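Local coordinates for Lmo2119 protein (Listeria monocytogenes serovar 1/2a, PDB 5HQH) that is of unknown function, the portion here being a YbbR-like domain of a longer protein that probably carries a signal sequence, at residues S8-V20 with E34-Q48. Sequence-based numbering, arbitrary orientation.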
loop_
_atom_site.group_PDB
_atom_site.type_symbol
_atom_site.label_atom_id
_atom_site.label_comp_id
_atom_site.label_asym_id
_atom_site.label_seq_id
_atom_site.Cartn_x
_atom_site.Cartn_y
_atom_site.Cartn_z
ATOM N N SER A 8 -7.202 5.660 -24.379
ATOM C CA SER A 8 -7.024 5.618 -22.895
ATOM C C SER A 8 -8.065 4.711 -22.248
ATOM O O SER A 8 -9.217 4.639 -22.682
ATOM C CB SER A 8 -7.078 7.023 -22.279
ATOM O OG SER A 8 -8.333 7.639 -22.493
ATOM N N ASP A 9 -7.630 4.020 -21.204
ATOM C CA ASP A 9 -8.427 3.016 -20.526
ATOM C C ASP A 9 -8.322 3.258 -19.023
ATOM O O ASP A 9 -7.410 3.950 -18.568
ATOM C CB ASP A 9 -7.841 1.642 -20.900
ATOM C CG ASP A 9 -8.738 0.478 -20.534
ATOM O OD1 ASP A 9 -9.965 0.661 -20.330
ATOM O OD2 ASP A 9 -8.187 -0.651 -20.468
ATOM N N SER A 10 -9.285 2.731 -18.266
ATOM C CA SER A 10 -9.315 2.873 -16.796
ATOM C C SER A 10 -9.993 1.679 -16.136
ATOM O O SER A 10 -11.027 1.192 -16.614
ATOM C CB SER A 10 -10.024 4.172 -16.370
ATOM O OG SER A 10 -10.188 4.258 -14.946
ATOM N N GLU A 11 -9.418 1.225 -15.019
ATOM C CA GLU A 11 -9.942 0.093 -14.264
ATOM C C GLU A 11 -9.865 0.402 -12.777
ATOM O O GLU A 11 -8.873 0.937 -12.303
ATOM C CB GLU A 11 -9.126 -1.168 -14.545
ATOM C CG GLU A 11 -9.289 -1.762 -15.930
ATOM C CD GLU A 11 -10.630 -2.428 -16.153
ATOM O OE1 GLU A 11 -11.321 -2.728 -15.169
ATOM O OE2 GLU A 11 -10.970 -2.708 -17.316
ATOM N N VAL A 12 -10.936 0.085 -12.056
ATOM C CA VAL A 12 -10.978 0.185 -10.602
ATOM C C VAL A 12 -10.876 -1.258 -10.117
ATOM O O VAL A 12 -11.702 -2.088 -10.451
ATOM C CB VAL A 12 -12.272 0.864 -10.103
ATOM C CG1 VAL A 12 -12.284 0.899 -8.588
ATOM C CG2 VAL A 12 -12.393 2.269 -10.681
ATOM N N ILE A 13 -9.828 -1.540 -9.367
ATOM C CA ILE A 13 -9.532 -2.898 -8.926
ATOM C C ILE A 13 -9.750 -2.963 -7.416
ATOM O O ILE A 13 -9.093 -2.238 -6.660
ATOM C CB ILE A 13 -8.077 -3.266 -9.306
ATOM C CG1 ILE A 13 -7.888 -3.116 -10.832
ATOM C CG2 ILE A 13 -7.729 -4.679 -8.852
ATOM C CD1 ILE A 13 -6.496 -3.359 -11.290
ATOM N N GLU A 14 -10.645 -3.847 -7.017
ATOM C CA GLU A 14 -10.992 -4.000 -5.614
ATOM C C GLU A 14 -10.132 -5.084 -4.942
ATOM O O GLU A 14 -9.551 -5.956 -5.585
ATOM C CB GLU A 14 -12.467 -4.359 -5.482
ATOM C CG GLU A 14 -13.371 -3.235 -5.953
ATOM C CD GLU A 14 -14.830 -3.613 -5.953
ATOM O OE1 GLU A 14 -15.331 -4.114 -4.934
ATOM O OE2 GLU A 14 -15.488 -3.382 -6.980
ATOM N N ASN A 15 -10.042 -4.978 -3.626
ATOM C CA ASN A 15 -9.427 -6.003 -2.794
ATOM C C ASN A 15 -7.963 -6.250 -3.080
ATOM O O ASN A 15 -7.512 -7.381 -3.099
ATOM C CB ASN A 15 -10.265 -7.277 -2.852
ATOM C CG ASN A 15 -11.707 -7.035 -2.460
ATOM O OD1 ASN A 15 -11.978 -6.409 -1.433
ATOM N ND2 ASN A 15 -12.622 -7.507 -3.262
ATOM N N VAL A 16 -7.239 -5.170 -3.328
ATOM C CA VAL A 16 -5.811 -5.252 -3.597
ATOM C C VAL A 16 -5.068 -5.280 -2.241
ATOM O O VAL A 16 -5.298 -4.419 -1.394
ATOM C CB VAL A 16 -5.348 -4.037 -4.387
ATOM C CG1 VAL A 16 -3.865 -4.049 -4.528
ATOM C CG2 VAL A 16 -6.006 -4.001 -5.735
ATOM N N PRO A 17 -4.183 -6.258 -2.031
ATOM C CA PRO A 17 -3.485 -6.316 -0.744
ATOM C C PRO A 17 -2.517 -5.163 -0.537
ATOM O O PRO A 17 -1.984 -4.586 -1.506
ATOM C CB PRO A 17 -2.747 -7.647 -0.817
ATOM C CG PRO A 17 -2.586 -7.934 -2.241
ATOM C CD PRO A 17 -3.780 -7.355 -2.931
ATOM N N VAL A 18 -2.278 -4.842 0.726
ATOM C CA VAL A 18 -1.308 -3.826 1.110
ATOM C C VAL A 18 -0.168 -4.466 1.897
ATOM O O VAL A 18 -0.411 -5.094 2.935
ATOM C CB VAL A 18 -1.940 -2.747 2.003
ATOM C CG1 VAL A 18 -0.886 -1.708 2.389
ATOM C CG2 VAL A 18 -3.129 -2.084 1.329
ATOM N N LYS A 19 1.051 -4.344 1.389
ATOM C CA LYS A 19 2.246 -4.813 2.045
ATOM C C LYS A 19 2.675 -3.734 3.036
ATOM O O LYS A 19 2.408 -2.545 2.836
ATOM C CB LYS A 19 3.375 -5.046 1.023
ATOM C CG LYS A 19 3.025 -6.030 -0.069
ATOM C CD LYS A 19 3.155 -7.450 0.377
ATOM C CE LYS A 19 2.765 -8.424 -0.729
ATOM N NZ LYS A 19 1.268 -8.528 -0.848
ATOM N N VAL A 20 3.350 -4.144 4.118
ATOM C CA VAL A 20 3.794 -3.219 5.153
ATOM C C VAL A 20 5.252 -3.509 5.502
ATOM O O VAL A 20 5.565 -4.603 5.909
ATOM C CB VAL A 20 2.948 -3.344 6.449
ATOM C CG1 VAL A 20 3.230 -2.132 7.347
ATOM C CG2 VAL A 20 1.465 -3.445 6.141
ATOM N N GLU A 34 -6.008 -4.591 5.310
ATOM C CA GLU A 34 -5.440 -5.719 4.556
ATOM C C GLU A 34 -5.630 -5.525 3.055
ATOM O O GLU A 34 -4.795 -5.986 2.310
ATOM C CB GLU A 34 -6.025 -7.044 4.991
ATOM C CG GLU A 34 -5.513 -7.450 6.364
ATOM C CD GLU A 34 -6.277 -8.532 7.067
ATOM O OE1 GLU A 34 -7.073 -9.267 6.438
ATOM O OE2 GLU A 34 -6.032 -8.632 8.291
ATOM N N THR A 35 -6.685 -4.817 2.659
ATOM C CA THR A 35 -6.904 -4.560 1.217
ATOM C C THR A 35 -7.426 -3.163 0.980
ATOM O O THR A 35 -8.047 -2.540 1.873
ATOM C CB THR A 35 -7.871 -5.546 0.537
ATOM O OG1 THR A 35 -9.225 -5.288 0.969
ATOM C CG2 THR A 35 -7.473 -6.967 0.762
ATOM N N VAL A 36 -7.230 -2.678 -0.252
ATOM C CA VAL A 36 -7.663 -1.371 -0.694
ATOM C C VAL A 36 -8.169 -1.442 -2.124
ATOM O O VAL A 36 -8.064 -2.483 -2.814
ATOM C CB VAL A 36 -6.525 -0.328 -0.568
ATOM C CG1 VAL A 36 -6.116 -0.191 0.867
ATOM C CG2 VAL A 36 -5.326 -0.721 -1.428
ATOM N N THR A 37 -8.690 -0.327 -2.597
ATOM C CA THR A 37 -9.132 -0.217 -3.982
ATOM C C THR A 37 -8.140 0.623 -4.774
ATOM O O THR A 37 -7.794 1.729 -4.368
ATOM C CB THR A 37 -10.524 0.447 -4.061
ATOM O OG1 THR A 37 -11.446 -0.316 -3.281
ATOM C CG2 THR A 37 -11.030 0.560 -5.471
ATOM N N VAL A 38 -7.705 0.123 -5.933
ATOM C CA VAL A 38 -6.733 0.839 -6.753
ATOM C C VAL A 38 -7.332 1.209 -8.077
ATOM O O VAL A 38 -7.985 0.375 -8.709
ATOM C CB VAL A 38 -5.469 -0.035 -7.012
ATOM C CG1 VAL A 38 -4.476 0.673 -7.916
ATOM C CG2 VAL A 38 -4.790 -0.360 -5.694
ATOM N N THR A 39 -7.172 2.467 -8.485
ATOM C CA THR A 39 -7.640 2.915 -9.784
ATOM C C THR A 39 -6.431 3.168 -10.683
ATOM O O THR A 39 -5.491 3.855 -10.288
ATOM C CB THR A 39 -8.458 4.218 -9.677
ATOM O OG1 THR A 39 -9.553 4.006 -8.802
ATOM C CG2 THR A 39 -8.972 4.648 -11.038
ATOM N N LEU A 40 -6.467 2.573 -11.870
ATOM C CA LEU A 40 -5.398 2.664 -12.879
ATOM C C LEU A 40 -5.944 3.297 -14.131
ATOM O O LEU A 40 -7.026 2.913 -14.547
ATOM C CB LEU A 40 -4.936 1.267 -13.287
ATOM C CG LEU A 40 -4.405 0.357 -12.195
ATOM C CD1 LEU A 40 -4.030 -0.992 -12.792
ATOM C CD2 LEU A 40 -3.224 0.999 -11.512
ATOM N N SER A 41 -5.189 4.209 -14.744
ATOM C CA SER A 41 -5.591 4.764 -16.042
ATOM C C SER A 41 -4.362 4.933 -16.926
ATOM O O SER A 41 -3.260 5.210 -16.440
ATOM C CB SER A 41 -6.347 6.064 -15.876
ATOM O OG SER A 41 -5.511 7.072 -15.414
ATOM N N GLY A 42 -4.545 4.751 -18.225
ATOM C CA GLY A 42 -3.425 4.873 -19.165
ATOM C C GLY A 42 -3.704 4.091 -20.418
ATOM O O GLY A 42 -4.855 3.754 -20.666
ATOM N N PRO A 43 -2.643 3.741 -21.167
ATOM C CA PRO A 43 -2.821 3.003 -22.420
ATOM C C PRO A 43 -3.487 1.667 -22.174
ATOM O O PRO A 43 -3.125 0.940 -21.226
ATOM C CB PRO A 43 -1.390 2.823 -22.925
ATOM C CG PRO A 43 -0.669 4.009 -22.388
ATOM C CD PRO A 43 -1.257 4.216 -21.016
ATOM N N ARG A 44 -4.455 1.334 -23.012
ATOM C CA ARG A 44 -5.227 0.107 -22.846
ATOM C C ARG A 44 -4.437 -1.176 -22.601
ATOM O O ARG A 44 -4.778 -1.937 -21.677
ATOM C CB ARG A 44 -6.162 -0.085 -24.041
ATOM C CG ARG A 44 -6.922 -1.390 -23.955
ATOM C CD ARG A 44 -8.237 -1.340 -24.662
ATOM N NE ARG A 44 -8.840 -2.664 -24.633
ATOM C CZ ARG A 44 -9.618 -3.152 -23.671
ATOM N NH1 ARG A 44 -9.925 -2.455 -22.582
ATOM N NH2 ARG A 44 -10.109 -4.368 -23.826
ATOM N N SER A 45 -3.388 -1.421 -23.374
ATOM C CA SER A 45 -2.654 -2.648 -23.241
ATOM C C SER A 45 -2.005 -2.752 -21.863
ATOM O O SER A 45 -1.954 -3.834 -21.278
ATOM C CB SER A 45 -1.585 -2.784 -24.321
ATOM O OG SER A 45 -0.562 -1.814 -24.190
ATOM N N ILE A 46 -1.469 -1.632 -21.382
ATOM C CA ILE A 46 -0.781 -1.578 -20.095
ATOM C C ILE A 46 -1.762 -1.674 -18.934
ATOM O O ILE A 46 -1.499 -2.398 -17.946
ATOM C CB ILE A 46 0.099 -0.301 -20.017
ATOM C CG1 ILE A 46 1.083 -0.299 -21.211
ATOM C CG2 ILE A 46 0.866 -0.254 -18.708
ATOM C CD1 ILE A 46 1.999 0.897 -21.277
ATOM N N VAL A 47 -2.894 -0.972 -19.031
ATOM C CA VAL A 47 -3.945 -1.083 -17.994
ATOM C C VAL A 47 -4.442 -2.527 -17.893
ATOM O O VAL A 47 -4.570 -3.100 -16.807
ATOM C CB VAL A 47 -5.127 -0.124 -18.257
ATOM C CG1 VAL A 47 -6.319 -0.428 -17.344
ATOM C CG2 VAL A 47 -4.708 1.322 -18.080
ATOM N N GLN A 48 -4.730 -3.123 -19.039
ATOM C CA GLN A 48 -5.253 -4.464 -19.035
ATOM C C GLN A 48 -4.254 -5.513 -18.520
ATOM O O GLN A 48 -4.661 -6.447 -17.823
ATOM C CB GLN A 48 -5.825 -4.832 -20.403
ATOM C CG GLN A 48 -7.069 -4.019 -20.741
ATOM C CD GLN A 48 -8.203 -4.214 -19.748
ATOM O OE1 GLN A 48 -8.500 -5.336 -19.325
ATOM N NE2 GLN A 48 -8.806 -3.118 -19.341
HETATM O O HOH W 1 -5.436 3.517 -24.748
HETATM O O HOH W 2 -11.225 -5.782 -18.533
HETATM O O HOH W 3 -11.547 -2.912 -2.432
HETATM O O HOH W 4 -2.545 -7.289 2.944
#
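D9 to P17 pairs with T35 to G42 as an antiparallel strand pair interrupted by a G1 beta bulge, an example of how a strand of the YbbR-like domain can turn a corner, here at N15. Paired backbone bonds join D9 with G42, E11 with L40 and I13 with V38. N15 and V16 then both face V36, shifting the register by one, and V16 resumes the two-bond pairing with V36. Water 3 bridges N15 N and T37 OG1 at the bulge.

On the face of I13, V16, V38 and L40, I13 CD1 meets L40 CD1 at 3.7 Å and V16 CG2 meets V38 CG2 at 3.8 Å; V58 of strand 57-61 covers V16 and V38. V12 CG1, on the face of S10 and T39, meets T37 CG2 at 3.4 Å, unusually tight.

D9 and E11 continue the apolar face toward helix 44-53. R44 NH1 forms a salt bridge with D9 OD2 whose hydrogen bond is weak, the carboxylate and guanidinium planes 57° apart, while E11 OE1 forms one with K51 NZ. The bend at chi2 (-60°) of Q48 brings its amide back over the strand, and NE2 donates twice within the amide plane: to E11 OE2 on its anti side, somewhat out of the carboxylate plane (3.0 Å), and almost straight (174°) to the syn lone pair of D9 OD2 at 2.8 Å.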